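Local atomic coordinates of desulfoferrodoxin (Rbo) (Treponema pallidum subsp. pallidum str. Nichols, PDB entry 1Y07), a protein that probably reduces superoxide to hydrogen peroxide at a mononuclear iron centre. Residues B[21-24]-B[25-28]. Sequence-based numbering, arbitrary orientation.
Sequences DAPA and GSSV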
ATOM      1  N   ASP B  21       3.370   2.456  10.907  1.00 14.27           N
ATOM      2  CA  ASP B  21       3.729   2.970  12.232  1.00 15.71           C
ATOM      3  C   ASP B  21       2.548   3.060  13.165  1.00 16.29           C
ATOM      4  O   ASP B  21       2.371   4.023  13.910  1.00 16.08           O
ATOM      5  CB  ASP B  21       4.518   4.309  12.109  1.00 16.69           C
ATOM      6  CG  ASP B  21       5.864   4.095  11.529  1.00 18.46           C
ATOM      7  OD1 ASP B  21       6.504   3.074  11.839  1.00 17.98           O
ATOM      8  OD2 ASP B  21       6.355   4.874  10.695  1.00 24.95           O
ATOM      9  N   ALA B  22       1.684   2.062  13.074  1.00 15.44           N
ATOM     10  CA  ALA B  22       0.630   1.873  14.062  1.00 17.15           C
ATOM     11  C   ALA B  22       1.294   1.710  15.443  1.00 17.85           C
ATOM     12  O   ALA B  22       2.148   0.845  15.659  1.00 19.41           O
ATOM     13  CB  ALA B  22      -0.159   0.637  13.741  1.00 17.34           C
ATOM     14  N   PRO B  23       0.831   2.475  16.393  1.00 18.13           N
ATOM     15  CA  PRO B  23       1.181   2.249  17.797  1.00 19.41           C
ATOM     16  C   PRO B  23       0.764   0.860  18.282  1.00 19.92           C
ATOM     17  O   PRO B  23      -0.292   0.409  17.827  1.00 19.74           O
ATOM     18  CB  PRO B  23       0.368   3.306  18.505  1.00 19.57           C
ATOM     19  CG  PRO B  23       0.134   4.322  17.495  1.00 19.15           C
ATOM     20  CD  PRO B  23      -0.092   3.599  16.211  1.00 16.98           C
ATOM     21  N   ALA B  24       1.581   0.233  19.144  1.00 20.31           N
ATOM     22  CA  ALA B  24       1.367  -1.076  19.763  1.00 20.02           C
ATOM     23  C   ALA B  24      -0.033  -1.173  20.294  1.00 20.04           C
ATOM     24  O   ALA B  24      -0.531  -0.219  20.899  1.00 20.01           O
ATOM     25  CB  ALA B  24       2.374  -1.302  20.938  1.00 20.54           C
ATOM     26  N   GLY B  25      -0.667  -2.319  20.054  1.00 19.42           N
ATOM     27  CA  GLY B  25      -2.050  -2.506  20.519  1.00 19.19           C
ATOM     28  C   GLY B  25      -3.155  -1.774  19.721  1.00 19.20           C
ATOM     29  O   GLY B  25      -4.341  -1.801  20.093  1.00 18.61           O
ATOM     30  N   SER B  26      -2.815  -1.128  18.607  1.00 18.19           N
ATOM     31  CA  SER B  26      -3.833  -0.503  17.761  1.00 17.18           C
ATOM     32  C   SER B  26      -4.828  -1.573  17.313  1.00 16.96           C
ATOM     33  O   SER B  26      -4.459  -2.755  17.217  1.00 17.57           O
ATOM     34  CB  SER B  26      -3.172   0.109  16.504  1.00 18.36           C
ATOM     35  OG  SER B  26      -2.406   1.254  16.830  1.00 16.13           O
ATOM     36  N   SER B  27      -6.037  -1.133  16.990  1.00 14.72           N
ATOM     37  CA  SER B  27      -7.072  -1.995  16.460  1.00 15.57           C
ATOM     38  C   SER B  27      -8.057  -1.254  15.525  1.00 14.68           C
ATOM     39  O   SER B  27      -8.060  -0.019  15.431  1.00 15.07           O
ATOM     40  CB  SER B  27      -7.822  -2.627  17.644  1.00 15.37           C
ATOM     41  OG  SER B  27      -8.468  -1.626  18.374  1.00 16.47           O
ATOM     42  N   VAL B  28      -8.814  -2.040  14.776  1.00 14.19           N
ATOM     43  CA  VAL B  28      -9.797  -1.543  13.824  1.00 15.20           C
ATOM     44  C   VAL B  28     -11.116  -2.174  14.133  1.00 16.69           C
ATOM     45  O   VAL B  28     -11.232  -3.419  14.238  1.00 15.90           O
ATOM     46  CB  VAL B  28      -9.447  -1.936  12.381  1.00 14.92           C
ATOM     47  CG1 VAL B  28     -10.360  -1.230  11.408  1.00 14.91           C
ATOM     48  CG2 VAL B  28      -7.995  -1.632  12.097  1.00 15.76           C
TER
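Pro23 O receives both the backbone N-H and the hydroxyl of Ser26, so a single carbonyl closes the turn twice. Ser26 N lies 3.1 Å from Pro23 O, in a bond bent to 141° at the hydrogen. The donor is tilted 24° from the carbonyl plane. Ser26 OG donates to the same Pro23 O at 2.5 Å, a very short separation whose exact value is doubtful. The hydroxyl can do this because chi1 of -71° sets OG anti to the carbonyl carbon and beside the backbone N, which brings it round to the acceptor that the backbone N-H already uses. OG also rests against the proline ring, 3.4 Å from Pro23 CD, while Ala22 CB approaches OG more loosely at 3.9 Å. Small Ser26 suits this buried place: it fits against two aliphatic groups yet supplies a donor. The proline ring stiffens the chain entering the turn, and Ala24, at i+1, has the extended phi and psi required there. The methyl of Ala24 points away from 25-28 overall, though CB still brushes the backbone N of Gly25. Gly25 takes the positive phi that follows; lacking a beta carbon, it avoids crowding Ala24 O. Further out, Ser26 OG also hydrogen-bonds Gly31 N of the second subunit, which packs Cys30 on Pro23 and Phe17 on Ala22. Ser27 and Val28 then enter an antiparallel ladder with a strand of that subunit. The bend is a type II beta turn with glycine in its usual third position, linking strands 16-20 and 27-29 in the N-terminal region of this class III superoxide reductase, away from the iron site.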